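Local coordinates for protein GCN5-related N-acetyltransferase (Ralstonia eutropha JMP134, PDB 2Q0Y) that probably transfers acyl groups, as members of the GCN5-related N-acetyltransferase family do, and binds zinc and magnesium ions in the crystal, at residues 27-30 / 31-34; 46-50 / 51-55; 133-136 / 137-140. All blocks are in the same frame, centred on the assembly; numbering follows the deposited sequence. Where two conformers were deposited one is given.

Followed from the N terminus, the three contacts come in series, none nesting inside or crossing another, and each joins two adjoining pieces of chain. Interaction 1 closes the short loop between helix 12-25 and helix 30-50 and starts the second of these. Interaction 2 lies at the other end of the same helix, where residues 46-50 turn through 51-53 into sheet strand 54-60; its centre is about 25 Å from that of interaction 1. Interaction 3 finishes helix 133-138 before strand 142-150, on the opposite side of the chain's centre from interaction 2. Interactions 1 and 3 both also touch the second subunit.

Interaction 1 of 3, residues 27-30 / 31-34; sequences GRDA and LTLA
With chi1 at -52°, T32 holds OG1 beside its own backbone N and sets the hydroxyl against D29, where OG1 lies 3.4 Å from D29 CB. L33 has a similar first torsion, chi1 -58°, with CG anti to the carbonyl carbon, and the branch point of its side chain settles over the backbone of D29: L33 CG is 3.4 Å from D29 O. These groups meet at the N-terminal start of a helix, the second of the two that follow the first strand of this GNAT fold. D29 occupies the N-cap position, but its carboxylate makes no capping bond; what it gives to the first turn is its main-chain oxygen. That oxygen accepts from L33 N at 3.1 Å, with the donor in the carbonyl plane and an N-H...O angle of 157°.

One residue earlier, R28 approaches L33 with the root of its side chain: R28 CB stands 4.1 Å from L33 CD2. R28 and L33 are the pair of positions that a hydrophobic staple would use, though here one partner is only the aliphatic base of an arginine. Beyond CB the arginine bends at both chi2 and chi3 and heads off, so that NH2 hydrogen-bonds to S80 OG of the second subunit. L33 is buried, packing on F23 and R24 of helix 12-25 and on P79 of the second subunit. Thus the turn lies where two helices and the neighbouring chain come together. G27, at positive phi, ends the preceding helix in a Schellman motif. The next rung of the new helix runs from A34 N to A30 O, 2.9 Å, and the methyl A34 CB lies 3.5 Å from that same A30 O.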
# COMPACT_ATOMS: atom_id res chain seq x y z
N GLY A 27 14.88 -12.92 6.26
CA GLY A 27 16.05 -12.93 5.36
C GLY A 27 16.51 -11.58 4.82
O GLY A 27 17.35 -11.54 3.90
N ARG A 28 16.00 -10.49 5.38
CA ARG A 28 16.49 -9.15 5.03
C ARG A 28 17.88 -8.94 5.59
O ARG A 28 18.22 -9.47 6.64
CB ARG A 28 15.56 -8.05 5.51
CG ARG A 28 14.12 -8.11 5.00
CD ARG A 28 13.95 -8.38 3.50
NE ARG A 28 14.12 -7.22 2.63
CZ ARG A 28 13.13 -6.53 2.03
NH1 ARG A 28 11.85 -6.80 2.24
NH2 ARG A 28 13.44 -5.51 1.24
N ASP A 29 18.70 -8.17 4.87
CA ASP A 29 20.08 -7.91 5.26
C ASP A 29 20.17 -7.16 6.56
O ASP A 29 19.49 -6.17 6.75
CB ASP A 29 20.79 -7.07 4.19
CG ASP A 29 21.37 -7.90 3.07
OD1 ASP A 29 21.34 -9.16 3.14
OD2 ASP A 29 21.88 -7.30 2.10
N ALA A 30 21.05 -7.63 7.44
CA ALA A 30 21.21 -7.05 8.76
C ALA A 30 21.64 -5.59 8.66
O ALA A 30 21.20 -4.74 9.44
CB ALA A 30 22.22 -7.86 9.57
N LEU A 31 22.48 -5.30 7.67
CA LEU A 31 22.97 -3.95 7.49
C LEU A 31 21.85 -3.00 7.03
O LEU A 31 21.78 -1.84 7.42
CB LEU A 31 24.14 -3.96 6.50
CG LEU A 31 25.07 -2.77 6.52
CD1 LEU A 31 25.60 -2.51 7.92
CD2 LEU A 31 26.20 -3.02 5.53
N THR A 32 20.96 -3.50 6.18
CA THR A 32 19.83 -2.72 5.76
C THR A 32 18.90 -2.43 6.96
O THR A 32 18.37 -1.33 7.09
CB THR A 32 19.09 -3.47 4.64
OG1 THR A 32 20.05 -3.82 3.62
CG2 THR A 32 18.01 -2.63 4.04
N LEU A 33 18.71 -3.41 7.83
CA LEU A 33 17.87 -3.21 9.03
C LEU A 33 18.53 -2.24 9.98
O LEU A 33 17.84 -1.48 10.67
CB LEU A 33 17.57 -4.54 9.73
CG LEU A 33 16.87 -5.57 8.82
CD1 LEU A 33 16.70 -6.90 9.54
CD2 LEU A 33 15.55 -5.04 8.34
N ALA A 34 19.86 -2.23 10.00
CA ALA A 34 20.61 -1.31 10.84
C ALA A 34 20.41 0.12 10.33
O ALA A 34 20.26 1.06 11.12
CB ALA A 34 22.08 -1.67 10.85

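Interaction 2 of 3, residues 46-50 / 51-55; sequences PRLAD and GSYFG
The chain leaves the last turn of helix 30-50 at G51, which has positive phi, and folds back far enough for Y53 N to reach R47 O at 3.0 Å in a nearly straight bond (174°), although the donor stands well above the carbonyl plane, off either lone pair. A weak bond from G51 N to L48 O accompanies it.

Among the side chains, D50 and S52 do the close work. At chi1 74° the aspartate's CG lies between its own backbone N and carbonyl carbon, which turns the carboxylate forward over the bend. Two bonds then grip D50 OD1: S52 OG donates at 2.6 Å to the syn lone pair, while S52 N comes from the anti side at 2.9 Å, 28° out of the carboxylate plane. The pair ties S52 by both its hydroxyl and its main chain. S52 OG also lies against the aliphatic start of R47, 3.4 Å from R47 CB, and accepts from a water that is weakly bonded to R47 NE. Farther out, the arginine's polar end turns to W43, through a hydrogen bond to its carbonyl O and a cation-pi contact with its ring.

On the other flank, L48 and Y53 lie side by side and point the same way, with L48 CD2 3.9 Å from Y53 CD1. A second water bridges the two carbonyls, donating to Y53 O at 2.6 Å and to L48 O. The buried tyrosine carries its OH inward to N92 ND2, and L48 packs on L7 and L12, its side chain about 9 Å from a bound magnesium ion. The bond from S52 N to D50 OD1 makes residues 50-52 an Asx turn, reinforced by the serine hydroxyl, in the connection from helix 30-50 to strand 54-60 of the GNAT sheet.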
# COMPACT_ATOMS: atom_id res chain seq x y z
N PRO A 46 6.02 9.62 17.15
CA PRO A 46 4.82 10.47 17.16
C PRO A 46 3.52 9.75 16.85
O PRO A 46 2.45 10.23 17.20
CB PRO A 46 5.11 11.49 16.07
CG PRO A 46 6.11 10.83 15.19
CD PRO A 46 6.96 10.01 16.08
N ARG A 47 3.61 8.61 16.17
CA ARG A 47 2.44 7.86 15.76
C ARG A 47 1.91 6.96 16.87
O ARG A 47 0.72 6.71 16.92
CB ARG A 47 2.76 7.05 14.52
CG ARG A 47 3.02 7.96 13.32
CD ARG A 47 3.45 7.21 12.11
NE ARG A 47 3.40 8.10 10.95
CZ ARG A 47 4.30 9.06 10.69
NH1 ARG A 47 5.35 9.27 11.48
NH2 ARG A 47 4.14 9.81 9.61
N LEU A 48 2.78 6.45 17.74
CA LEU A 48 2.32 5.85 19.00
C LEU A 48 1.62 6.89 19.84
O LEU A 48 0.58 6.62 20.43
CB LEU A 48 3.47 5.28 19.85
CG LEU A 48 4.00 3.91 19.49
CD1 LEU A 48 5.16 3.58 20.42
CD2 LEU A 48 2.92 2.84 19.59
N ALA A 49 2.21 8.08 19.88
CA ALA A 49 1.69 9.20 20.66
C ALA A 49 0.29 9.60 20.26
O ALA A 49 -0.56 9.83 21.12
CB ALA A 49 2.61 10.39 20.54
N ASP A 50 0.04 9.69 18.96
CA ASP A 50 -1.26 10.16 18.47
C ASP A 50 -2.23 9.04 18.11
O ASP A 50 -3.33 9.32 17.66
CB ASP A 50 -1.12 11.17 17.31
CG ASP A 50 -0.69 10.55 16.00
OD1 ASP A 50 -0.66 9.32 15.81
OD2 ASP A 50 -0.39 11.36 15.09
N GLY A 51 -1.82 7.79 18.30
CA GLY A 51 -2.68 6.65 18.04
C GLY A 51 -2.79 6.20 16.61
O GLY A 51 -3.51 5.24 16.32
N SER A 52 -2.10 6.86 15.69
CA SER A 52 -2.16 6.45 14.29
C SER A 52 -1.45 5.12 14.06
O SER A 52 -1.70 4.44 13.07
CB SER A 52 -1.66 7.55 13.34
OG SER A 52 -0.36 7.95 13.63
N TYR A 53 -0.52 4.75 14.96
CA TYR A 53 -0.02 3.39 15.06
C TYR A 53 -0.55 2.78 16.34
O TYR A 53 -0.24 3.26 17.44
CB TYR A 53 1.51 3.35 15.07
CG TYR A 53 2.11 1.96 15.00
CD1 TYR A 53 2.18 1.15 16.12
CD2 TYR A 53 2.60 1.45 13.80
CE1 TYR A 53 2.72 -0.13 16.03
CE2 TYR A 53 3.12 0.18 13.71
CZ TYR A 53 3.20 -0.60 14.84
OH TYR A 53 3.73 -1.87 14.79
N PHE A 54 -1.35 1.74 16.18
CA PHE A 54 -2.01 1.10 17.30
C PHE A 54 -1.67 -0.39 17.21
O PHE A 54 -1.01 -0.84 16.29
CB PHE A 54 -3.52 1.38 17.28
CG PHE A 54 -4.28 0.72 18.41
CD1 PHE A 54 -4.13 1.14 19.73
CD2 PHE A 54 -5.14 -0.36 18.15
CE1 PHE A 54 -4.83 0.51 20.78
CE2 PHE A 54 -5.84 -1.00 19.20
CZ PHE A 54 -5.67 -0.56 20.52
N GLY A 55 -2.08 -1.16 18.20
CA GLY A 55 -1.90 -2.59 18.13
C GLY A 55 -2.07 -3.24 19.47
O GLY A 55 -2.62 -2.64 20.41
O HOH W 1 0.47 7.81 10.73
O HOH W 2 -1.12 4.00 19.78

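Interaction 3 of 3, residues 133-136 / 137-140; sequences QPLY and ARMG
Unusually, the R138 guanidinium is laid with one face over a leucine methyl, L135 CD1, which is 3.3 Å from R138 NH2; the arginine was deposited in two conformers, so this placement holds for one of them. L135 has CG anti to its backbone N (chi1 170°), which carries CD1 under the guanidinium and alongside M139. That residue is a selenomethionine, with selenium in place of the native sulfur, and its SE lies 3.8 Å from L135 CD1. The two side chains point the same way, and M139 packs on M109, N110 and E113 of helix 104-118. M139 CG also sits close over the leucine's backbone, 3.2 Å from L135 O.

On the far side of the helix, the amide of Q133 brings NE2 to 3.6 Å from A137 CB.

Near the end of the helix, M139 N bonds to L135 O at 2.9 Å and weakly to Y136 O. M139 O accepts from K149 NZ of the second subunit, and Y136, whose ring packs on A128 and W141, also touches M147 of that subunit. G140, at positive phi, bonds its N to A137 O while W141 N reaches Y136 O, a Schellman motif that closes helix 133-138 ahead of the last strand.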
# COMPACT_ATOMS: atom_id res chain seq x y z
N GLN A 133 2.52 -16.44 5.60
CA GLN A 133 1.55 -16.60 4.51
C GLN A 133 0.53 -17.74 4.69
O GLN A 133 -0.65 -17.55 4.38
CB GLN A 133 2.29 -16.72 3.17
CG GLN A 133 1.40 -17.02 1.97
CD GLN A 133 1.02 -18.49 1.85
OE1 GLN A 133 1.83 -19.38 2.14
NE2 GLN A 133 -0.21 -18.76 1.42
N PRO A 134 0.95 -18.92 5.16
CA PRO A 134 -0.04 -20.01 5.28
C PRO A 134 -1.16 -19.70 6.29
O PRO A 134 -2.31 -20.03 6.05
CB PRO A 134 0.79 -21.22 5.72
CG PRO A 134 2.21 -20.86 5.46
CD PRO A 134 2.30 -19.37 5.57
N LEU A 135 -0.80 -19.08 7.41
CA LEU A 135 -1.78 -18.65 8.39
C LEU A 135 -2.73 -17.62 7.78
O LEU A 135 -3.94 -17.72 7.94
CB LEU A 135 -1.09 -18.05 9.63
CG LEU A 135 -2.01 -17.34 10.64
CD1 LEU A 135 -3.02 -18.34 11.24
CD2 LEU A 135 -1.19 -16.65 11.72
N TYR A 136 -2.19 -16.64 7.07
CA TYR A 136 -3.04 -15.59 6.52
C TYR A 136 -4.01 -16.20 5.52
O TYR A 136 -5.21 -15.89 5.53
CB TYR A 136 -2.23 -14.44 5.91
CG TYR A 136 -1.13 -13.91 6.82
CD1 TYR A 136 -1.32 -13.82 8.22
CD2 TYR A 136 0.10 -13.52 6.31
CE1 TYR A 136 -0.31 -13.36 9.04
CE2 TYR A 136 1.11 -13.05 7.13
CZ TYR A 136 0.90 -12.96 8.49
OH TYR A 136 1.93 -12.51 9.31
N ALA A 137 -3.52 -17.09 4.67
CA ALA A 137 -4.37 -17.75 3.70
C ALA A 137 -5.47 -18.53 4.40
O ALA A 137 -6.62 -18.46 3.98
CB ALA A 137 -3.57 -18.64 2.82
N ARG A 138 -5.12 -19.26 5.46
CA ARG A 138 -6.10 -19.99 6.27
C ARG A 138 -7.17 -19.05 6.82
O ARG A 138 -8.33 -19.43 6.97
CB ARG A 138 -5.44 -20.71 7.45
CG ARG A 138 -4.70 -21.98 7.09
CD ARG A 138 -4.32 -22.79 8.34
NE ARG A 138 -3.11 -22.30 9.01
CZ ARG A 138 -3.05 -21.78 10.24
NH1 ARG A 138 -4.14 -21.66 11.01
NH2 ARG A 138 -1.87 -21.37 10.72
N MSE A 139 -6.75 -17.84 7.16
CA MSE A 139 -7.63 -16.85 7.75
C MSE A 139 -8.36 -15.99 6.71
O MSE A 139 -8.99 -14.99 7.07
CB MSE A 139 -6.84 -15.96 8.70
CG MSE A 139 -6.26 -16.68 9.92
SE MSE A 139 -5.40 -15.36 11.08
CE MSE A 139 -7.02 -14.40 11.60
N GLY A 140 -8.30 -16.37 5.43
CA GLY A 140 -9.11 -15.75 4.39
C GLY A 140 -8.49 -14.56 3.70
O GLY A 140 -9.19 -13.78 3.03